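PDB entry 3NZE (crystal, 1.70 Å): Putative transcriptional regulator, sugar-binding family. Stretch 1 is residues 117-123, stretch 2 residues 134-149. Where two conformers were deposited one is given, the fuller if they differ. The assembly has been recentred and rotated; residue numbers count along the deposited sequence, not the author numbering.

Stretch 1 (117-123) VEQFPVP
Stretch 2 134-149: AMWNERSVQRILDLQA

How do the two backbones lie against each other? Stretch 1 enters as the end of a strand at Val117 and Glu118 and continues as a loop that is extended except at Pro121 (-82/59), where Val122 N donates a hydrogen bond to Phe120 O at 2.8 Å, a tight bend of the gamma-turn kind; Phe120 (phi/psi -118/107) and Val122 (-139/153) bracket it. Stretch 2 leaves a helix at Met135, a selenomethionine, passes through a type I turn from Met135 to Glu138, and starts a new helix at Arg139 with Glu138 as N-cap. Gln142 NE2 steadies this corner by donating to Trp136 O at 2.9 Å. Residues later in the loop meet earlier turns of the helix, so the chains run in opposing senses: Phe120 CA lies 6.4 Å from Ile144 CA, and Pro121 CA 6.8 Å from Val141 CA. No hydrogen bond joins the stretches; 498 Å² of surface, summed over both, is buried between them.

What does Phe120 do at the centre? It covers the most surface, although its CA-to-CB bond points sideways; chi1 at -162° (t) and chi2 at 19° bring the ring end nearer the helix. Phe120 CD1 reaches Ile144 CG2 at 3.5 Å, Phe120 CE1 reaches Val141 CG1 at 3.9 Å, and Phe120 CZ reaches Leu145 CD2 at 3.8 Å, so helix residues spaced three and four apart line the helix side of the buried ring with hydrocarbon. Trp136 is set obliquely to it, with Phe120 CZ 3.8 Å from Trp136 CH2, ring centroids 5.9 Å apart and planes at 61°. Over one face sits Gln148, its NE2 3.7 Å from Phe120 CE2; that nitrogen is hydrogen-bonded elsewhere in the structure, so it is not left unsatisfied against the ring.

Why does Ile144 touch so much of the loop? Its CA-to-CB bond points toward stretch 1, and chi1 and chi2 near -60° (m, m) carry CD1 to 3.4 Å from Gln119 O, a van der Waals contact. Ile144 CG1 lies 4.2 Å from Pro121 CD, while CG2 meets the Phe120 ring. One turn further along, Leu147 (chi1 -96°, chi2 t) sets CD1 3.5 Å from Glu118 CG: the methylene part of the acidic side chain, with chi1 and chi2 both m, supplies the apolar surface here.

How is the other end closed? Val122, buried and pointing toward stretch 2 with chi1 at -48° (m), places CG1 3.7 Å from Val141 CG2 and 3.5 Å from Met135 CE. Met135 is m at all three chi angles, a folded shape that also brings CE to 3.5 Å from Pro121 O. Pro121, C-gamma endo and exposed, lies over the first turn of the helix, its CG 4.3 Å from Ser140 OG. With no hydrogen bond across it, the contact consists of close packing, most of it between apolar groups.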

# COMPACT_ATOMS: atom_id res chain seq x y z
N VAL A 117 -16.07 2.57 -10.02
CA VAL A 117 -14.64 2.35 -10.15
C VAL A 117 -14.00 3.36 -11.10
O VAL A 117 -14.46 3.56 -12.22
CB VAL A 117 -14.35 0.92 -10.65
CG1 VAL A 117 -12.88 0.76 -10.99
CG2 VAL A 117 -14.78 -0.11 -9.60
N GLU A 118 -12.93 4.01 -10.64
CA GLU A 118 -12.16 4.90 -11.50
C GLU A 118 -10.72 4.44 -11.63
O GLU A 118 -9.94 4.48 -10.68
CB GLU A 118 -12.19 6.33 -10.97
CG GLU A 118 -13.58 6.98 -11.01
CD GLU A 118 -14.01 7.39 -12.41
OE1 GLU A 118 -13.17 7.33 -13.34
OE2 GLU A 118 -15.18 7.77 -12.58
N GLN A 119 -10.36 4.00 -12.83
CA GLN A 119 -9.01 3.51 -13.06
C GLN A 119 -8.08 4.54 -13.67
O GLN A 119 -8.50 5.61 -14.13
CB GLN A 119 -9.04 2.22 -13.88
CG GLN A 119 -9.71 1.11 -13.10
CD GLN A 119 -9.36 -0.27 -13.59
OE1 GLN A 119 -10.23 -0.98 -14.10
NE2 GLN A 119 -8.10 -0.67 -13.43
N PHE A 120 -6.80 4.19 -13.68
CA PHE A 120 -5.70 5.12 -13.92
C PHE A 120 -5.01 4.64 -15.20
O PHE A 120 -4.33 3.62 -15.18
CB PHE A 120 -4.76 5.01 -12.71
CG PHE A 120 -3.80 6.16 -12.52
CD1 PHE A 120 -4.01 7.39 -13.12
CD2 PHE A 120 -2.69 6.00 -11.71
CE1 PHE A 120 -3.11 8.44 -12.92
CE2 PHE A 120 -1.79 7.03 -11.51
CZ PHE A 120 -2.00 8.25 -12.11
N PRO A 121 -5.20 5.36 -16.32
CA PRO A 121 -4.74 4.83 -17.61
C PRO A 121 -3.25 5.07 -17.86
O PRO A 121 -2.88 5.71 -18.85
CB PRO A 121 -5.58 5.61 -18.62
CG PRO A 121 -5.77 6.93 -17.97
CD PRO A 121 -5.97 6.61 -16.49
N VAL A 122 -2.42 4.56 -16.96
CA VAL A 122 -0.97 4.74 -17.03
C VAL A 122 -0.29 3.42 -16.66
O VAL A 122 -0.88 2.60 -15.94
CB VAL A 122 -0.51 5.88 -16.07
CG1 VAL A 122 -1.38 7.12 -16.24
CG2 VAL A 122 -0.55 5.42 -14.64
N PRO A 123 0.94 3.19 -17.17
CA PRO A 123 1.61 1.91 -16.89
C PRO A 123 2.01 1.79 -15.42
O PRO A 123 1.81 2.73 -14.65
CB PRO A 123 2.87 1.96 -17.78
CG PRO A 123 2.66 3.11 -18.74
CD PRO A 123 1.73 4.06 -18.07
N ALA A 134 5.52 14.08 -19.42
CA ALA A 134 4.59 14.16 -20.54
C ALA A 134 3.18 13.68 -20.15
O ALA A 134 2.19 14.38 -20.37
CB ALA A 134 5.12 13.39 -21.73
N MSE A 135 3.09 12.49 -19.56
CA MSE A 135 1.80 11.93 -19.17
C MSE A 135 1.03 12.77 -18.14
O MSE A 135 -0.20 12.77 -18.14
CB MSE A 135 1.96 10.50 -18.67
CG MSE A 135 2.15 9.50 -19.79
SE MSE A 135 0.50 9.13 -20.78
CE MSE A 135 -0.24 7.87 -19.48
N TRP A 136 1.75 13.46 -17.27
CA TRP A 136 1.10 14.27 -16.25
C TRP A 136 0.51 15.56 -16.83
O TRP A 136 -0.13 16.34 -16.13
CB TRP A 136 2.07 14.55 -15.08
CG TRP A 136 1.88 13.61 -13.90
CD1 TRP A 136 1.78 13.97 -12.59
CD2 TRP A 136 1.73 12.18 -13.94
NE1 TRP A 136 1.60 12.86 -11.80
CE2 TRP A 136 1.56 11.75 -12.61
CE3 TRP A 136 1.74 11.22 -14.96
CZ2 TRP A 136 1.41 10.40 -12.27
CZ3 TRP A 136 1.58 9.88 -14.63
CH2 TRP A 136 1.41 9.48 -13.29
N ASN A 137 0.73 15.77 -18.13
CA ASN A 137 0.14 16.88 -18.86
C ASN A 137 -1.05 16.45 -19.71
O ASN A 137 -1.59 17.23 -20.50
CB ASN A 137 1.18 17.53 -19.76
CG ASN A 137 1.43 18.97 -19.39
OD1 ASN A 137 2.32 19.27 -18.60
ND2 ASN A 137 0.62 19.87 -19.95
N GLU A 138 -1.45 15.19 -19.56
CA GLU A 138 -2.60 14.68 -20.28
C GLU A 138 -3.86 14.87 -19.44
O GLU A 138 -3.86 14.56 -18.25
CB GLU A 138 -2.40 13.20 -20.59
CG GLU A 138 -1.26 12.95 -21.57
CD GLU A 138 -1.64 13.32 -23.01
OE1 GLU A 138 -2.75 12.95 -23.43
OE2 GLU A 138 -0.82 13.95 -23.70
N ARG A 139 -4.94 15.33 -20.06
CA ARG A 139 -6.18 15.52 -19.31
C ARG A 139 -6.72 14.20 -18.74
O ARG A 139 -7.27 14.17 -17.64
CB ARG A 139 -7.23 16.21 -20.18
CG ARG A 139 -6.92 17.67 -20.44
CD ARG A 139 -7.76 18.21 -21.58
NE ARG A 139 -7.56 17.42 -22.77
CZ ARG A 139 -8.32 17.50 -23.86
NH1 ARG A 139 -8.06 16.72 -24.90
NH2 ARG A 139 -9.34 18.34 -23.91
N SER A 140 -6.56 13.12 -19.49
CA SER A 140 -7.05 11.83 -19.03
C SER A 140 -6.39 11.46 -17.72
O SER A 140 -7.03 10.88 -16.84
CB SER A 140 -6.78 10.75 -20.08
OG SER A 140 -5.39 10.57 -20.24
N VAL A 141 -5.12 11.79 -17.59
CA VAL A 141 -4.38 11.47 -16.37
C VAL A 141 -4.74 12.45 -15.26
O VAL A 141 -5.02 12.04 -14.14
CB VAL A 141 -2.86 11.47 -16.61
CG1 VAL A 141 -2.11 11.31 -15.29
CG2 VAL A 141 -2.47 10.36 -17.59
N GLN A 142 -4.76 13.73 -15.61
CA GLN A 142 -5.01 14.80 -14.64
C GLN A 142 -6.36 14.65 -13.94
O GLN A 142 -6.48 14.95 -12.75
CB GLN A 142 -4.90 16.17 -15.31
CG GLN A 142 -3.48 16.53 -15.70
CD GLN A 142 -3.39 17.76 -16.59
OE1 GLN A 142 -4.39 18.21 -17.16
NE2 GLN A 142 -2.19 18.31 -16.72
N ARG A 143 -7.37 14.18 -14.66
CA ARG A 143 -8.69 14.01 -14.06
C ARG A 143 -8.65 12.95 -12.96
O ARG A 143 -9.36 13.04 -11.96
CB ARG A 143 -9.72 13.66 -15.13
CG ARG A 143 -9.98 14.76 -16.15
CD ARG A 143 -10.72 15.96 -15.56
NE ARG A 143 -9.85 16.81 -14.75
CZ ARG A 143 -8.98 17.67 -15.26
NH1 ARG A 143 -8.85 17.80 -16.57
NH2 ARG A 143 -8.22 18.41 -14.45
N ILE A 144 -7.81 11.94 -13.15
CA ILE A 144 -7.63 10.93 -12.11
C ILE A 144 -6.77 11.47 -10.95
O ILE A 144 -7.08 11.21 -9.79
CB ILE A 144 -7.03 9.63 -12.66
CG1 ILE A 144 -7.97 9.06 -13.73
CG2 ILE A 144 -6.83 8.61 -11.54
CD1 ILE A 144 -9.36 8.76 -13.22
N LEU A 145 -5.71 12.21 -11.27
CA LEU A 145 -4.91 12.84 -10.23
C LEU A 145 -5.80 13.69 -9.33
O LEU A 145 -5.60 13.75 -8.12
CB LEU A 145 -3.78 13.67 -10.84
CG LEU A 145 -2.74 12.88 -11.64
CD1 LEU A 145 -1.71 13.79 -12.28
CD2 LEU A 145 -2.06 11.83 -10.74
N ASP A 146 -6.79 14.35 -9.93
CA ASP A 146 -7.69 15.23 -9.18
C ASP A 146 -8.56 14.44 -8.21
O ASP A 146 -8.83 14.88 -7.08
CB ASP A 146 -8.57 16.05 -10.13
CG ASP A 146 -7.79 17.09 -10.92
OD1 ASP A 146 -6.64 17.40 -10.56
OD2 ASP A 146 -8.35 17.62 -11.91
N LEU A 147 -9.02 13.27 -8.65
CA LEU A 147 -9.82 12.39 -7.81
C LEU A 147 -8.98 11.87 -6.65
O LEU A 147 -9.44 11.82 -5.52
CB LEU A 147 -10.36 11.20 -8.61
CG LEU A 147 -11.77 11.31 -9.15
CD1 LEU A 147 -12.17 10.01 -9.87
CD2 LEU A 147 -12.75 11.63 -8.03
N GLN A 148 -7.75 11.47 -6.96
CA GLN A 148 -6.85 10.98 -5.93
C GLN A 148 -6.66 12.03 -4.85
O GLN A 148 -6.60 11.70 -3.67
CB GLN A 148 -5.49 10.60 -6.53
CG GLN A 148 -5.52 9.33 -7.37
CD GLN A 148 -4.20 9.08 -8.09
OE1 GLN A 148 -3.29 9.89 -8.01
NE2 GLN A 148 -4.12 7.97 -8.83
N ALA A 149 -6.57 13.30 -5.26
CA ALA A 149 -6.29 14.39 -4.33
C ALA A 149 -7.43 14.58 -3.33
O ALA A 149 -7.24 15.12 -2.24
CB ALA A 149 -6.02 15.69 -5.10